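Local coordinates for protein flavin-dependent monooxygenase, oxygenase subunit HsaA (Rhodococcus sp., PDB 2RFQ) that hydroxylates the phenolic ring of the secosteroid 3-HSA at the ortho position during cholesterol catabolism, using reduced FMN and molecular oxygen, at residues A63-R73 against W294-Y305. Sequence-based numbering, arbitrary orientation.
Sequences ADPVLFYSAVR and WRQLSGNVADEY
An antiparallel helix pair brings Arg73 of helix 65-76 against Trp294 of helix 277-309, and Pro65 against Tyr305 at the far end. The axes of the two helical segments come within 9.6 Å, their directions 158° apart. In one of its two modelled conformers, Arg73 lies across one face of the Trp294 indole. The extended start of its chain carries CD over the six-membered ring, and the bend at chi3 (79°) then turns the guanidinium over the five-membered one. The first is a CH-pi contact. The second is a cation-pi contact, with Arg73 CZ 4.1 Å from the five-membered ring centroid. The guanidinium is tilted 38° from the indole plane. Ser298 CB packs on the opposite face of the indole, and Ser70 OG meets its edge 3.4 Å from Trp294 CZ2. That hydroxyl donates to Val66 O. An alanine in place of Trp294 would probably leave the Arg73 guanidinium without this aromatic surface and open a gap beside Ser70.

The pair joins the N-terminal and C-terminal helical regions of the acyl-CoA dehydrogenase fold, which the HpaH/HsaA monooxygenases share. Between the two aromatic ends, Val301 CG1 touches Pro65 CG and Val66 CG2, each at 3.7 Å. Val301 CG2 approaches Tyr69 CE2. Tyr69 OH hydrogen-bonds Ile236 O on helix 233-266. At the start of helix 65-76, Pro65 CD stands 3.4 Å from the Tyr305 ring centroid, over the face, as a CH-pi contact. Asp64 is the N-cap. Its OD1 accepts from Val66 N at 3.0 Å, and its carboxylate also packs against Tyr305 CD2 and CE2.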
loop_
_atom_site.group_PDB
_atom_site.type_symbol
_atom_site.label_atom_id
_atom_site.label_comp_id
_atom_site.label_asym_id
_atom_site.label_seq_id
_atom_site.Cartn_x
_atom_site.Cartn_y
_atom_site.Cartn_z
ATOM N N ALA A 63 -29.067 25.762 -4.541
ATOM C CA ALA A 63 -28.950 24.681 -5.505
ATOM C C ALA A 63 -28.868 23.313 -4.854
ATOM O O ALA A 63 -28.529 23.202 -3.672
ATOM C CB ALA A 63 -27.702 24.905 -6.367
ATOM N N ASP A 64 -29.171 22.283 -5.637
ATOM C CA ASP A 64 -28.724 20.907 -5.368
ATOM C C ASP A 64 -27.233 20.966 -4.977
ATOM O O ASP A 64 -26.415 21.502 -5.719
ATOM C CB ASP A 64 -28.915 20.126 -6.683
ATOM C CG ASP A 64 -28.582 18.644 -6.580
ATOM O OD1 ASP A 64 -27.790 18.224 -5.708
ATOM O OD2 ASP A 64 -29.143 17.907 -7.407
ATOM N N PRO A 65 -26.871 20.449 -3.788
ATOM C CA PRO A 65 -25.471 20.558 -3.345
ATOM C C PRO A 65 -24.492 19.860 -4.263
ATOM O O PRO A 65 -23.328 20.271 -4.313
ATOM C CB PRO A 65 -25.475 19.959 -1.917
ATOM C CG PRO A 65 -26.723 19.108 -1.882
ATOM C CD PRO A 65 -27.727 19.783 -2.791
ATOM N N VAL A 66 -24.951 18.853 -5.017
ATOM C CA VAL A 66 -24.044 18.183 -5.967
ATOM C C VAL A 66 -23.609 19.178 -7.054
ATOM O O VAL A 66 -22.481 19.146 -7.511
ATOM C CB VAL A 66 -24.611 16.886 -6.553
ATOM C CG1 VAL A 66 -23.661 16.320 -7.624
ATOM C CG2 VAL A 66 -24.808 15.858 -5.422
ATOM N N LEU A 67 -24.505 20.061 -7.463
ATOM C CA LEU A 67 -24.123 21.083 -8.444
ATOM C C LEU A 67 -23.002 21.963 -7.876
ATOM O O LEU A 67 -22.017 22.236 -8.566
ATOM C CB LEU A 67 -25.342 21.934 -8.829
ATOM C CG LEU A 67 -25.019 23.171 -9.685
ATOM C CD1 LEU A 67 -24.359 22.868 -11.008
ATOM C CD2 LEU A 67 -26.286 23.979 -9.939
ATOM N N PHE A 68 -23.140 22.368 -6.615
ATOM C CA PHE A 68 -22.130 23.209 -5.975
ATOM C C PHE A 68 -20.775 22.486 -5.945
ATOM O O PHE A 68 -19.745 23.066 -6.353
ATOM C CB PHE A 68 -22.542 23.602 -4.551
ATOM C CG PHE A 68 -21.478 24.375 -3.827
ATOM C CD1 PHE A 68 -21.268 25.722 -4.112
ATOM C CD2 PHE A 68 -20.674 23.747 -2.864
ATOM C CE1 PHE A 68 -20.268 26.452 -3.451
ATOM C CE2 PHE A 68 -19.647 24.465 -2.220
ATOM C CZ PHE A 68 -19.455 25.810 -2.510
ATOM N N TYR A 69 -20.758 21.221 -5.491
ATOM C CA TYR A 69 -19.469 20.521 -5.398
ATOM C C TYR A 69 -18.877 20.207 -6.774
ATOM O O TYR A 69 -17.651 20.166 -6.927
ATOM C CB TYR A 69 -19.548 19.273 -4.515
ATOM C CG TYR A 69 -19.905 19.588 -3.088
ATOM C CD1 TYR A 69 -19.106 20.429 -2.310
ATOM C CD2 TYR A 69 -21.066 19.060 -2.526
ATOM C CE1 TYR A 69 -19.454 20.737 -0.986
ATOM C CE2 TYR A 69 -21.424 19.344 -1.199
ATOM C CZ TYR A 69 -20.610 20.167 -0.439
ATOM O OH TYR A 69 -20.986 20.436 0.871
ATOM N N SER A 70 -19.747 20.026 -7.770
ATOM C CA SER A 70 -19.317 19.811 -9.164
ATOM C C SER A 70 -18.622 21.067 -9.684
ATOM O O SER A 70 -17.602 20.974 -10.379
ATOM C CB SER A 70 -20.528 19.457 -10.029
ATOM O OG SER A 70 -21.028 18.193 -9.606
ATOM N N ALA A 71 -19.154 22.231 -9.313
ATOM C CA ALA A 71 -18.550 23.525 -9.707
ATOM C C ALA A 71 -17.182 23.691 -9.055
ATOM O O ALA A 71 -16.200 24.086 -9.701
ATOM C CB ALA A 71 -19.477 24.672 -9.339
ATOM N N VAL A 72 -17.118 23.341 -7.769
ATOM C CA VAL A 72 -15.855 23.354 -7.031
ATOM C C VAL A 72 -14.806 22.458 -7.677
ATOM O O VAL A 72 -13.659 22.888 -7.896
ATOM C CB VAL A 72 -16.077 22.947 -5.572
ATOM C CG1 VAL A 72 -14.725 22.706 -4.858
ATOM C CG2 VAL A 72 -16.799 24.101 -4.872
ATOM N N ARG A 73 -15.217 21.231 -7.973
ATOM C CA ARG A 73 -14.338 20.265 -8.629
ATOM C C ARG A 73 -13.749 20.858 -9.902
ATOM O O ARG A 73 -12.535 20.770 -10.140
ATOM C CB ARG A 73 -15.083 18.979 -8.960
ATOM C CG ARG A 73 -14.174 17.918 -9.521
ATOM C CD ARG A 73 -14.971 16.710 -9.890
ATOM N NE ARG A 73 -15.635 16.914 -11.170
ATOM C CZ ARG A 73 -16.127 15.924 -11.926
ATOM N NH1 ARG A 73 -16.039 14.641 -11.542
ATOM N NH2 ARG A 73 -16.722 16.213 -13.078
ATOM N N TRP A 294 -14.659 10.642 -6.321
ATOM C CA TRP A 294 -15.781 11.482 -6.726
ATOM C C TRP A 294 -17.142 10.771 -6.617
ATOM O O TRP A 294 -18.105 11.348 -6.132
ATOM C CB TRP A 294 -15.564 12.017 -8.140
ATOM C CG TRP A 294 -16.704 12.907 -8.555
ATOM C CD1 TRP A 294 -17.666 12.628 -9.493
ATOM C CD2 TRP A 294 -17.046 14.181 -7.990
ATOM N NE1 TRP A 294 -18.580 13.670 -9.560
ATOM C CE2 TRP A 294 -18.222 14.630 -8.652
ATOM C CE3 TRP A 294 -16.468 14.989 -6.986
ATOM C CZ2 TRP A 294 -18.833 15.865 -8.356
ATOM C CZ3 TRP A 294 -17.078 16.234 -6.697
ATOM C CH2 TRP A 294 -18.256 16.641 -7.384
ATOM N N ARG A 295 -17.206 9.515 -7.052
ATOM C CA ARG A 295 -18.470 8.756 -6.967
ATOM C C ARG A 295 -18.976 8.692 -5.544
ATOM O O ARG A 295 -20.152 8.923 -5.301
ATOM C CB ARG A 295 -18.291 7.352 -7.509
ATOM C CG ARG A 295 -18.303 7.287 -9.036
ATOM C CD ARG A 295 -18.256 5.833 -9.456
ATOM N NE ARG A 295 -18.037 5.667 -10.898
ATOM C CZ ARG A 295 -19.021 5.656 -11.800
ATOM N NH1 ARG A 295 -20.301 5.770 -11.430
ATOM N NH2 ARG A 295 -18.736 5.530 -13.090
ATOM N N GLN A 296 -18.077 8.413 -4.598
ATOM C CA GLN A 296 -18.517 8.356 -3.186
ATOM C C GLN A 296 -18.818 9.737 -2.612
ATOM O O GLN A 296 -19.848 9.938 -1.933
ATOM C CB GLN A 296 -17.461 7.651 -2.340
ATOM C CG GLN A 296 -17.303 6.201 -2.782
ATOM C CD GLN A 296 -16.435 5.394 -1.848
ATOM O OE1 GLN A 296 -15.277 5.756 -1.585
ATOM N NE2 GLN A 296 -16.996 4.285 -1.327
ATOM N N LEU A 297 -17.931 10.696 -2.875
ATOM C CA LEU A 297 -18.107 12.028 -2.310
ATOM C C LEU A 297 -19.399 12.680 -2.790
ATOM O O LEU A 297 -20.181 13.186 -1.990
ATOM C CB LEU A 297 -16.897 12.913 -2.651
ATOM C CG LEU A 297 -16.844 14.229 -1.878
ATOM C CD1 LEU A 297 -16.411 13.992 -0.407
ATOM C CD2 LEU A 297 -15.861 15.133 -2.560
ATOM N N SER A 298 -19.621 12.653 -4.101
ATOM C CA SER A 298 -20.852 13.193 -4.652
ATOM C C SER A 298 -22.063 12.286 -4.354
ATOM O O SER A 298 -23.186 12.780 -4.105
ATOM C CB SER A 298 -20.671 13.463 -6.141
ATOM O OG SER A 298 -20.560 12.274 -6.897
ATOM N N GLY A 299 -21.832 10.966 -4.342
ATOM C CA GLY A 299 -22.896 9.972 -4.077
ATOM C C GLY A 299 -23.549 10.121 -2.716
ATOM O O GLY A 299 -24.793 10.090 -2.600
ATOM N N ASN A 300 -22.730 10.238 -1.675
ATOM C CA ASN A 300 -23.278 10.393 -0.337
ATOM C C ASN A 300 -24.052 11.711 -0.212
ATOM O O ASN A 300 -25.104 11.752 0.407
ATOM C CB ASN A 300 -22.164 10.303 0.710
ATOM C CG ASN A 300 -21.573 8.919 0.821
ATOM O OD1 ASN A 300 -20.332 8.769 0.968
ATOM N ND2 ASN A 300 -22.422 7.896 0.795
ATOM N N VAL A 301 -23.517 12.781 -0.811
ATOM C CA VAL A 301 -24.238 14.060 -0.817
ATOM C C VAL A 301 -25.593 13.896 -1.530
ATOM O O VAL A 301 -26.632 14.322 -1.019
ATOM C CB VAL A 301 -23.395 15.183 -1.465
ATOM C CG1 VAL A 301 -24.274 16.379 -1.765
ATOM C CG2 VAL A 301 -22.273 15.603 -0.494
ATOM N N ALA A 302 -25.567 13.264 -2.700
ATOM C CA ALA A 302 -26.821 13.044 -3.458
ATOM C C ALA A 302 -27.873 12.239 -2.650
ATOM O O ALA A 302 -29.082 12.553 -2.665
ATOM C CB ALA A 302 -26.505 12.356 -4.800
ATOM N N ASP A 303 -27.417 11.205 -1.954
ATOM C CA ASP A 303 -28.309 10.366 -1.154
ATOM C C ASP A 303 -28.911 11.149 -0.005
ATOM O O ASP A 303 -30.124 11.069 0.251
ATOM C CB ASP A 303 -27.559 9.135 -0.647
ATOM C CG ASP A 303 -27.265 8.124 -1.755
ATOM O OD1 ASP A 303 -27.662 8.336 -2.921
ATOM O OD2 ASP A 303 -26.672 7.084 -1.429
ATOM N N GLU A 304 -28.090 11.936 0.694
ATOM C CA GLU A 304 -28.637 12.766 1.774
ATOM C C GLU A 304 -29.693 13.722 1.216
ATOM O O GLU A 304 -30.792 13.855 1.767
ATOM C CB GLU A 304 -27.537 13.556 2.488
ATOM C CG GLU A 304 -26.444 12.679 3.145
ATOM C CD GLU A 304 -25.437 13.474 3.934
ATOM O OE1 GLU A 304 -25.478 14.721 3.898
ATOM O OE2 GLU A 304 -24.577 12.836 4.597
ATOM N N TYR A 305 -29.358 14.380 0.108
ATOM C CA TYR A 305 -30.226 15.423 -0.461
ATOM C C TYR A 305 -31.538 14.826 -0.949
ATOM O O TYR A 305 -32.609 15.410 -0.756
ATOM C CB TYR A 305 -29.502 16.127 -1.612
ATOM C CG TYR A 305 -30.230 17.329 -2.153
ATOM C CD1 TYR A 305 -30.525 18.437 -1.329
ATOM C CD2 TYR A 305 -30.621 17.372 -3.500
ATOM C CE1 TYR A 305 -31.193 19.561 -1.837
ATOM C CE2 TYR A 305 -31.272 18.484 -4.014
ATOM C CZ TYR A 305 -31.557 19.569 -3.190
ATOM O OH TYR A 305 -32.211 20.656 -3.717
#